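Local coordinates for protein putative glutathione S-transferase (Sinorhizobium meliloti, PDB 4MDC) that probably transfers glutathione to electrophilic substrates as a homodimeric enzyme of the glutathione S-transferase family, at residues B[30-41]-B[191-202]; B[66-77]-B[82-93]. All coordinates share one frame; numbering follows the deposited sequence.

Interaction 1 (B[30-41]-B[191-202]); sequences PMSPASRFVRLI and YGDLAAAAAISV
F37 lays its ring edge against the first turns of helix 191-202, filling a hole formed by Y191, L194, A195 and A198. With CG anti to the backbone N (chi1 166°), the ring reaches the other helix, and CE1 comes within 3.4 Å of the Y191 carbonyl O. The edge of F37 is turned to the face of Y191 (centroids 5.7 Å apart, planes at 78°), with CZ nearest Y191 CG and CB. I41 crosses the same phenol at about a right angle, its CD1 lying 3.6 Å from Y191 CE1, while the Y191 hydroxyl bonds to the backbone O of S90.

The reverse knob is A198, whose methyl sits among P33, R36, F37 and L40, with CB 3.4 Å from the P33 carbonyl O. The axes of segments 33-41 and 191-202 come within 8.0 Å at 132°, consistent with so small a knob. Further along, V202 divides its branches: CG1 meets the selenium SE of M31, a selenomethionine, and CG2 touches both P33 CG and R36 CD.

The one polar link across the helices is from R36 NH1 to S201 OG, 2.8 Å long and close to the guanidinium plane. That hydroxyl passes its own proton to the A198 carbonyl, so its donor and acceptor roles are both used. R36 NE adds a weak bond to P30 O, NH1 also bonds to Y247 OH, and NH2 pairs with E236, which R39 shares. A leucine in place of R36 would probably leave the buried S201 hydroxyl without its donor and E236 with one counter-charge fewer.

Mutual knobs-into-holes packing of this kind joins the first helix of the thioredoxin-like N-terminal domain to the all-helical C-terminal domain, the interdomain core of the glutathione S-transferase fold.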
loop_
_atom_site.group_PDB
_atom_site.type_symbol
_atom_site.label_atom_id
_atom_site.label_comp_id
_atom_site.label_asym_id
_atom_site.label_seq_id
_atom_site.Cartn_x
_atom_site.Cartn_y
_atom_site.Cartn_z
ATOM N N PRO B 30 4.248 -5.998 18.066
ATOM C CA PRO B 30 3.631 -7.301 18.014
ATOM C C PRO B 30 2.232 -7.307 17.374
ATOM O O PRO B 30 1.824 -8.334 16.843
ATOM C CB PRO B 30 3.520 -7.668 19.518
ATOM C CG PRO B 30 4.614 -6.905 20.158
ATOM C CD PRO B 30 4.861 -5.682 19.377
HETATM N N MSE B 31 1.475 -6.203 17.527
HETATM C CA MSE B 31 0.091 -6.107 17.109
HETATM C C MSE B 31 -0.021 -5.466 15.722
HETATM O O MSE B 31 -1.101 -5.051 15.312
HETATM C CB MSE B 31 -0.809 -5.411 18.101
HETATM C CG MSE B 31 -0.828 -6.221 19.427
HETATM SE SE MSE B 31 -2.008 -7.797 19.259
HETATM C CE MSE B 31 -0.719 -9.263 18.904
ATOM N N SER B 32 1.113 -5.401 15.040
ATOM C CA SER B 32 1.199 -4.974 13.639
ATOM C C SER B 32 1.251 -6.183 12.674
ATOM O O SER B 32 2.275 -6.905 12.642
ATOM C CB SER B 32 2.415 -4.084 13.456
ATOM O OG SER B 32 2.872 -3.965 12.094
ATOM N N PRO B 33 0.198 -6.391 11.853
ATOM C CA PRO B 33 0.258 -7.501 10.914
ATOM C C PRO B 33 1.437 -7.394 9.900
ATOM O O PRO B 33 2.094 -8.399 9.618
ATOM C CB PRO B 33 -1.079 -7.397 10.188
ATOM C CG PRO B 33 -1.986 -6.923 11.284
ATOM C CD PRO B 33 -1.165 -5.829 11.917
ATOM N N ALA B 34 1.729 -6.206 9.454
ATOM C CA ALA B 34 2.820 -5.994 8.509
ATOM C C ALA B 34 4.169 -6.417 9.159
ATOM O O ALA B 34 5.025 -6.997 8.504
ATOM C CB ALA B 34 2.857 -4.542 8.005
ATOM N N SER B 35 4.340 -6.138 10.457
ATOM C CA SER B 35 5.501 -6.512 11.168
ATOM C C SER B 35 5.619 -8.031 11.274
ATOM O O SER B 35 6.696 -8.590 11.117
ATOM C CB SER B 35 5.490 -5.915 12.617
ATOM O OG SER B 35 5.571 -4.482 12.671
ATOM N N ARG B 36 4.526 -8.697 11.651
ATOM C CA ARG B 36 4.522 -10.130 11.759
ATOM C C ARG B 36 4.786 -10.806 10.431
ATOM O O ARG B 36 5.451 -11.826 10.392
ATOM C CB ARG B 36 3.208 -10.625 12.388
ATOM C CG ARG B 36 3.096 -10.295 13.863
ATOM C CD ARG B 36 1.895 -10.944 14.466
ATOM N NE ARG B 36 1.999 -10.888 15.942
ATOM C CZ ARG B 36 1.450 -11.753 16.749
ATOM N NH1 ARG B 36 0.692 -12.745 16.335
ATOM N NH2 ARG B 36 1.695 -11.634 18.072
ATOM N N PHE B 37 4.284 -10.212 9.372
ATOM C CA PHE B 37 4.496 -10.739 8.037
ATOM C C PHE B 37 6.000 -10.765 7.702
ATOM O O PHE B 37 6.501 -11.787 7.209
ATOM C CB PHE B 37 3.742 -9.852 7.062
ATOM C CG PHE B 37 4.101 -10.024 5.610
ATOM C CD1 PHE B 37 3.768 -11.186 4.896
ATOM C CD2 PHE B 37 4.735 -9.021 4.950
ATOM C CE1 PHE B 37 4.050 -11.296 3.537
ATOM C CE2 PHE B 37 5.005 -9.126 3.580
ATOM C CZ PHE B 37 4.669 -10.273 2.868
ATOM N N VAL B 38 6.672 -9.661 7.947
ATOM C CA VAL B 38 8.114 -9.597 7.747
ATOM C C VAL B 38 8.888 -10.558 8.621
ATOM O O VAL B 38 9.775 -11.248 8.174
ATOM C CB VAL B 38 8.617 -8.158 7.900
ATOM C CG1 VAL B 38 10.131 -8.109 7.842
ATOM C CG2 VAL B 38 8.060 -7.337 6.737
ATOM N N ARG B 39 8.504 -10.656 9.886
ATOM C CA ARG B 39 9.125 -11.629 10.740
ATOM C C ARG B 39 9.024 -13.052 10.198
ATOM O O ARG B 39 9.972 -13.848 10.324
ATOM C CB ARG B 39 8.556 -11.556 12.160
ATOM C CG ARG B 39 9.038 -10.339 12.923
ATOM C CD ARG B 39 8.179 -10.094 14.152
ATOM N NE ARG B 39 8.377 -11.107 15.174
ATOM C CZ ARG B 39 7.656 -11.175 16.290
ATOM N NH1 ARG B 39 6.620 -10.348 16.483
ATOM N NH2 ARG B 39 7.933 -12.126 17.194
ATOM N N LEU B 40 7.851 -13.408 9.682
ATOM C CA LEU B 40 7.638 -14.715 9.141
ATOM C C LEU B 40 8.526 -14.985 7.955
ATOM O O LEU B 40 9.089 -16.104 7.843
ATOM C CB LEU B 40 6.168 -14.943 8.774
ATOM C CG LEU B 40 5.163 -15.058 9.920
ATOM C CD1 LEU B 40 3.732 -15.026 9.380
ATOM C CD2 LEU B 40 5.400 -16.327 10.718
ATOM N N ILE B 41 8.664 -14.004 7.078
ATOM C CA ILE B 41 9.592 -14.162 5.968
ATOM C C ILE B 41 11.037 -14.399 6.427
ATOM O O ILE B 41 11.706 -15.348 5.971
ATOM C CB ILE B 41 9.581 -12.961 4.999
ATOM C CG1 ILE B 41 8.170 -12.740 4.446
ATOM C CG2 ILE B 41 10.594 -13.220 3.920
ATOM C CD1 ILE B 41 8.039 -11.376 3.811
ATOM N N TYR B 191 4.057 -15.550 0.065
ATOM C CA TYR B 191 3.776 -14.358 0.868
ATOM C C TYR B 191 2.287 -14.153 1.162
ATOM O O TYR B 191 1.934 -13.528 2.166
ATOM C CB TYR B 191 4.316 -13.113 0.113
ATOM C CG TYR B 191 5.806 -12.870 0.099
ATOM C CD1 TYR B 191 6.694 -13.563 0.869
ATOM C CD2 TYR B 191 6.355 -11.935 -0.820
ATOM C CE1 TYR B 191 8.047 -13.311 0.799
ATOM C CE2 TYR B 191 7.698 -11.667 -0.883
ATOM C CZ TYR B 191 8.571 -12.367 -0.020
ATOM O OH TYR B 191 9.938 -12.114 -0.079
ATOM N N GLY B 192 1.402 -14.490 0.209
ATOM C CA GLY B 192 -0.045 -14.351 0.415
ATOM C C GLY B 192 -0.529 -15.055 1.690
ATOM O O GLY B 192 -1.295 -14.499 2.475
ATOM N N ASP B 193 -0.117 -16.302 1.865
ATOM C CA ASP B 193 -0.424 -17.105 3.091
ATOM C C ASP B 193 0.157 -16.452 4.331
ATOM O O ASP B 193 -0.511 -16.322 5.403
ATOM C CB ASP B 193 0.121 -18.529 2.964
ATOM C CG ASP B 193 -0.433 -19.265 1.796
ATOM O OD1 ASP B 193 -1.558 -19.809 1.883
ATOM O OD2 ASP B 193 0.286 -19.248 0.740
ATOM N N LEU B 194 1.407 -15.995 4.246
ATOM C CA LEU B 194 2.075 -15.367 5.384
ATOM C C LEU B 194 1.405 -14.079 5.779
ATOM O O LEU B 194 1.248 -13.728 6.962
ATOM C CB LEU B 194 3.567 -15.167 5.182
ATOM C CG LEU B 194 4.401 -16.383 4.832
ATOM C CD1 LEU B 194 5.867 -16.039 4.762
ATOM C CD2 LEU B 194 4.169 -17.520 5.788
ATOM N N ALA B 195 1.007 -13.271 4.824
ATOM C CA ALA B 195 0.320 -12.011 5.135
ATOM C C ALA B 195 -1.042 -12.227 5.804
ATOM O O ALA B 195 -1.369 -11.527 6.764
ATOM C CB ALA B 195 0.114 -11.236 3.837
ATOM N N ALA B 196 -1.811 -13.173 5.284
ATOM C CA ALA B 196 -3.107 -13.475 5.871
ATOM C C ALA B 196 -2.908 -13.994 7.294
ATOM O O ALA B 196 -3.568 -13.575 8.211
ATOM C CB ALA B 196 -3.840 -14.515 5.044
ATOM N N ALA B 197 -1.961 -14.887 7.440
ATOM C CA ALA B 197 -1.747 -15.512 8.744
ATOM C C ALA B 197 -1.309 -14.484 9.750
ATOM O O ALA B 197 -1.637 -14.559 10.922
ATOM C CB ALA B 197 -0.744 -16.628 8.646
ATOM N N ALA B 198 -0.490 -13.559 9.291
ATOM C CA ALA B 198 -0.047 -12.504 10.175
ATOM C C ALA B 198 -1.214 -11.644 10.688
ATOM O O ALA B 198 -1.306 -11.379 11.845
ATOM C CB ALA B 198 0.970 -11.641 9.479
ATOM N N ALA B 199 -2.106 -11.248 9.786
ATOM C CA ALA B 199 -3.284 -10.439 10.110
ATOM C C ALA B 199 -4.253 -11.232 11.007
ATOM O O ALA B 199 -4.646 -10.731 12.075
ATOM C CB ALA B 199 -3.999 -9.984 8.864
ATOM N N ILE B 200 -4.484 -12.500 10.642
ATOM C CA ILE B 200 -5.355 -13.329 11.471
ATOM C C ILE B 200 -4.781 -13.535 12.872
ATOM O O ILE B 200 -5.566 -13.557 13.840
ATOM C CB ILE B 200 -5.557 -14.735 10.837
ATOM C CG1 ILE B 200 -6.430 -14.612 9.606
ATOM C CG2 ILE B 200 -6.121 -15.742 11.807
ATOM C CD1 ILE B 200 -7.690 -13.896 9.741
ATOM N N SER B 201 -3.469 -13.692 12.985
ATOM C CA SER B 201 -2.851 -13.969 14.296
ATOM C C SER B 201 -3.046 -12.823 15.261
ATOM O O SER B 201 -3.212 -13.027 16.510
ATOM C CB SER B 201 -1.367 -14.333 14.170
ATOM O OG SER B 201 -0.546 -13.211 13.881
ATOM N N VAL B 202 -3.077 -11.593 14.746
ATOM C CA VAL B 202 -3.310 -10.404 15.603
ATOM C C VAL B 202 -4.764 -10.401 16.130
ATOM O O VAL B 202 -5.023 -10.186 17.338
ATOM C CB VAL B 202 -2.975 -9.116 14.841
ATOM C CG1 VAL B 202 -3.429 -7.865 15.555
ATOM C CG2 VAL B 202 -1.467 -9.036 14.567
#

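Interaction 2 (B[66-77]-B[82-93]); sequences LNPAGTLPVYVD and ALCGATIISEYL
Y75 can be followed outward from the hairpin strand across helix 86-93. Its CB rests on the end of I89, 3.8 Å from CD1. CG stands anti to the backbone N (chi1 -178°), which carries the ring past L83: CD2 lies 4.0 Å from L83 CD1, which sits at the ring edge. CE2 then meets Y92 CE2 where the two tyrosines cross at about a right angle, and the hydroxyl ends near L93 CD2.

The Y92 ring has L83 CD1 over one face, toward the rim. Y92 OH donates to D77 OD2 at 2.7 Å, taking the carboxylate's syn lone pair, while D77 OD1 is held by S79. Y92 also meets the ring of F112 of the second subunit, so the helix borders the dimer interface.

Strands 74-76 and 82-84 form the antiparallel hairpin of the thioredoxin-like domain, and the cis peptide bond before P73 is a hallmark of that fold, set beside the glutathione site in relatives. Y75 and L83 make a hydrogen-bonded pair, with Y75 N to L83 O at 2.8 Å. The ladder goes on through G85 N, which donates to P73 O almost along the C=O axis. At its backbone angles (phi 92°) any CB on G85 would collide with the C84 carbonyl O. One water bridges L72 O to A86 N.

On the face bearing V74 and C84, the sulfur SG lies 3.4 Å from N67 CG. The amide of N67 is held by T71, its ND2 donating to OG1 at 2.9 Å.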
loop_
_atom_site.group_PDB
_atom_site.type_symbol
_atom_site.label_atom_id
_atom_site.label_comp_id
_atom_site.label_asym_id
_atom_site.label_seq_id
_atom_site.Cartn_x
_atom_site.Cartn_y
_atom_site.Cartn_z
ATOM N N LEU B 66 14.124 8.146 11.470
ATOM C CA LEU B 66 14.425 6.947 10.724
ATOM C C LEU B 66 13.374 6.717 9.644
ATOM O O LEU B 66 13.707 6.356 8.532
ATOM C CB LEU B 66 14.434 5.753 11.680
ATOM C CG LEU B 66 14.776 4.423 11.013
ATOM C CD1 LEU B 66 16.232 4.432 10.616
ATOM C CD2 LEU B 66 14.414 3.288 11.960
ATOM N N ASN B 67 12.121 6.940 10.012
ATOM C CA ASN B 67 10.989 6.741 9.108
ATOM C C ASN B 67 9.962 7.842 9.291
ATOM O O ASN B 67 9.124 7.764 10.170
ATOM C CB ASN B 67 10.334 5.363 9.331
ATOM C CG ASN B 67 9.172 5.129 8.367
ATOM O OD1 ASN B 67 9.027 5.870 7.383
ATOM N ND2 ASN B 67 8.384 4.087 8.600
ATOM N N PRO B 68 10.049 8.902 8.464
ATOM C CA PRO B 68 9.145 10.033 8.637
ATOM C C PRO B 68 7.692 9.684 8.372
ATOM O O PRO B 68 6.814 10.376 8.887
ATOM C CB PRO B 68 9.667 11.080 7.629
ATOM C CG PRO B 68 10.662 10.388 6.788
ATOM C CD PRO B 68 11.138 9.184 7.511
ATOM N N ALA B 69 7.457 8.585 7.639
ATOM C CA ALA B 69 6.099 8.083 7.400
ATOM C C ALA B 69 5.488 7.475 8.652
ATOM O O ALA B 69 4.279 7.351 8.719
ATOM C CB ALA B 69 6.091 7.073 6.266
ATOM N N GLY B 70 6.308 7.134 9.664
ATOM C CA GLY B 70 5.823 6.592 10.943
ATOM C C GLY B 70 5.226 5.189 10.843
ATOM O O GLY B 70 4.553 4.747 11.734
ATOM N N THR B 71 5.462 4.506 9.733
ATOM C CA THR B 71 4.870 3.202 9.481
ATOM C C THR B 71 5.789 2.085 10.092
ATOM O O THR B 71 6.999 2.317 10.326
ATOM C CB THR B 71 4.703 2.936 7.985
ATOM O OG1 THR B 71 5.914 3.225 7.288
ATOM C CG2 THR B 71 3.580 3.804 7.391
ATOM N N LEU B 72 5.217 0.903 10.278
ATOM C CA LEU B 72 5.952 -0.294 10.675
ATOM C C LEU B 72 5.738 -1.458 9.683
ATOM O O LEU B 72 4.706 -1.557 9.054
ATOM C CB LEU B 72 5.518 -0.736 12.087
ATOM C CG LEU B 72 5.864 0.224 13.211
ATOM C CD1 LEU B 72 5.147 -0.244 14.469
ATOM C CD2 LEU B 72 7.356 0.292 13.442
ATOM N N PRO B 73 6.678 -2.378 9.590
ATOM C CA PRO B 73 7.921 -2.361 10.276
ATOM C C PRO B 73 8.969 -1.564 9.494
ATOM O O PRO B 73 8.694 -1.116 8.392
ATOM C CB PRO B 73 8.305 -3.812 10.287
ATOM C CG PRO B 73 7.782 -4.360 9.039
ATOM C CD PRO B 73 6.539 -3.604 8.773
ATOM N N VAL B 74 10.140 -1.403 10.093
ATOM C CA VAL B 74 11.269 -0.805 9.392
ATOM C C VAL B 74 12.438 -1.773 9.539
ATOM O O VAL B 74 12.780 -2.150 10.662
ATOM C CB VAL B 74 11.658 0.554 9.975
ATOM C CG1 VAL B 74 12.877 1.116 9.276
ATOM C CG2 VAL B 74 10.481 1.513 9.870
ATOM N N TYR B 75 13.085 -2.105 8.414
ATOM C CA TYR B 75 14.181 -3.074 8.421
ATOM C C TYR B 75 15.463 -2.333 8.113
ATOM O O TYR B 75 15.532 -1.604 7.146
ATOM C CB TYR B 75 13.936 -4.127 7.363
ATOM C CG TYR B 75 14.902 -5.247 7.225
ATOM C CD1 TYR B 75 14.939 -6.310 8.113
ATOM C CD2 TYR B 75 15.795 -5.278 6.181
ATOM C CE1 TYR B 75 15.838 -7.357 7.953
ATOM C CE2 TYR B 75 16.678 -6.324 6.028
ATOM C CZ TYR B 75 16.679 -7.357 6.885
ATOM O OH TYR B 75 17.591 -8.392 6.712
ATOM N N VAL B 76 16.460 -2.496 8.965
ATOM C CA VAL B 76 17.724 -1.837 8.745
ATOM C C VAL B 76 18.800 -2.872 8.820
ATOM O O VAL B 76 19.167 -3.346 9.910
ATOM C CB VAL B 76 18.033 -0.737 9.765
ATOM C CG1 VAL B 76 19.295 0.018 9.337
ATOM C CG2 VAL B 76 16.879 0.232 9.884
ATOM N N ASP B 77 19.331 -3.249 7.678
ATOM C CA ASP B 77 20.444 -4.159 7.652
ATOM C C ASP B 77 21.734 -3.384 7.739
ATOM O O ASP B 77 21.741 -2.154 7.938
ATOM C CB ASP B 77 20.366 -5.252 6.580
ATOM C CG ASP B 77 20.554 -4.746 5.167
ATOM O OD1 ASP B 77 21.119 -3.680 4.991
ATOM O OD2 ASP B 77 20.168 -5.469 4.238
ATOM N N ALA B 82 17.369 2.351 5.644
ATOM C CA ALA B 82 16.074 1.950 6.189
ATOM C C ALA B 82 15.062 1.611 5.111
ATOM O O ALA B 82 14.811 2.391 4.219
ATOM C CB ALA B 82 15.520 3.021 7.098
ATOM N N LEU B 83 14.521 0.417 5.215
ATOM C CA LEU B 83 13.521 -0.104 4.302
ATOM C C LEU B 83 12.216 -0.125 5.084
ATOM O O LEU B 83 12.094 -0.797 6.117
ATOM C CB LEU B 83 13.908 -1.494 3.829
ATOM C CG LEU B 83 15.249 -1.635 3.115
ATOM C CD1 LEU B 83 15.512 -3.082 2.790
ATOM C CD2 LEU B 83 15.272 -0.796 1.861
ATOM N N CYS B 84 11.244 0.615 4.609
ATOM C CA CYS B 84 10.009 0.817 5.367
ATOM C C CYS B 84 8.787 0.171 4.749
ATOM O O CYS B 84 8.503 0.384 3.563
ATOM C CB CYS B 84 9.744 2.294 5.491
ATOM S SG CYS B 84 11.070 3.093 6.457
ATOM N N GLY B 85 8.066 -0.590 5.569
ATOM C CA GLY B 85 6.825 -1.196 5.193
ATOM C C GLY B 85 6.978 -2.619 4.634
ATOM O O GLY B 85 8.010 -3.008 4.087
ATOM N N ALA B 86 5.885 -3.341 4.664
ATOM C CA ALA B 86 5.906 -4.736 4.308
ATOM C C ALA B 86 6.220 -4.994 2.826
ATOM O O ALA B 86 6.910 -5.947 2.509
ATOM C CB ALA B 86 4.603 -5.356 4.679
ATOM N N THR B 87 5.713 -4.151 1.977
ATOM C CA THR B 87 5.902 -4.370 0.512
ATOM C C THR B 87 7.405 -4.208 0.174
ATOM O O THR B 87 8.004 -5.118 -0.406
ATOM C CB THR B 87 5.004 -3.437 -0.298
ATOM O OG1 THR B 87 3.655 -3.801 -0.138
ATOM C CG2 THR B 87 5.326 -3.557 -1.804
ATOM N N ILE B 88 7.986 -3.066 0.525
ATOM C CA ILE B 88 9.368 -2.773 0.196
ATOM C C ILE B 88 10.315 -3.816 0.799
ATOM O O ILE B 88 11.201 -4.362 0.104
ATOM C CB ILE B 88 9.731 -1.317 0.579
ATOM C CG1 ILE B 88 9.044 -0.372 -0.410
ATOM C CG2 ILE B 88 11.226 -1.053 0.501
ATOM C CD1 ILE B 88 9.165 1.089 -0.092
ATOM N N ILE B 89 10.053 -4.184 2.054
ATOM C CA ILE B 89 10.912 -5.131 2.663
ATOM C C ILE B 89 10.815 -6.517 2.040
ATOM O O ILE B 89 11.835 -7.202 1.779
ATOM C CB ILE B 89 10.659 -5.178 4.198
ATOM C CG1 ILE B 89 10.966 -3.851 4.863
ATOM C CG2 ILE B 89 11.499 -6.287 4.801
ATOM C CD1 ILE B 89 10.350 -3.758 6.256
ATOM N N SER B 90 9.577 -6.986 1.816
ATOM C CA SER B 90 9.386 -8.315 1.245
ATOM C C SER B 90 9.993 -8.451 -0.184
ATOM O O SER B 90 10.521 -9.512 -0.535
ATOM C CB SER B 90 7.885 -8.712 1.297
ATOM O OG SER B 90 7.093 -7.905 0.443
ATOM N N GLU B 91 9.928 -7.386 -0.960
ATOM C CA GLU B 91 10.508 -7.394 -2.325
ATOM C C GLU B 91 12.032 -7.459 -2.211
ATOM O O GLU B 91 12.679 -8.216 -2.914
ATOM C CB GLU B 91 10.065 -6.155 -3.146
ATOM C CG GLU B 91 8.542 -6.106 -3.404
ATOM C CD GLU B 91 8.002 -7.243 -4.266
ATOM O OE1 GLU B 91 8.792 -7.840 -5.069
ATOM O OE2 GLU B 91 6.768 -7.494 -4.202
ATOM N N TYR B 92 12.562 -6.643 -1.317
ATOM C CA TYR B 92 14.008 -6.605 -1.038
ATOM C C TYR B 92 14.539 -7.978 -0.611
ATOM O O TYR B 92 15.564 -8.436 -1.143
ATOM C CB TYR B 92 14.346 -5.559 0.033
ATOM C CG TYR B 92 15.798 -5.525 0.455
ATOM C CD1 TYR B 92 16.760 -4.873 -0.304
ATOM C CD2 TYR B 92 16.217 -6.206 1.611
ATOM C CE1 TYR B 92 18.085 -4.851 0.066
ATOM C CE2 TYR B 92 17.548 -6.202 1.982
ATOM C CZ TYR B 92 18.493 -5.530 1.214
ATOM O OH TYR B 92 19.816 -5.468 1.553
ATOM N N LEU B 93 13.817 -8.622 0.313
ATOM C CA LEU B 93 14.174 -9.966 0.734
ATOM C C LEU B 93 14.091 -11.006 -0.377
ATOM O O LEU B 93 14.942 -11.905 -0.428
ATOM C CB LEU B 93 13.372 -10.428 1.956
ATOM C CG LEU B 93 13.660 -9.618 3.214
ATOM C CD1 LEU B 93 12.716 -9.997 4.330
ATOM C CD2 LEU B 93 15.093 -9.737 3.676
HETATM O O HOH W 1 3.674 -2.032 6.030
#

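From the N terminus, after strand 25-28 the chain lays down helix 33-44, the near side of interaction 1, and then passes through strand 50-53 and helix 61-66 to segment 66-77. Interaction 2 closes at once: a short turn brings the chain back as strand 82-84 and helix 86-96. The much longer loop of interaction 1 closes only when helix 191-205 arrives, so the hairpin contact lies wholly within it. One ties sheet to helix inside the N-terminal domain; the other joins that domain to the C-terminal one. They meet through helix 86-96, where A86 packs on F37 and S90 on I41.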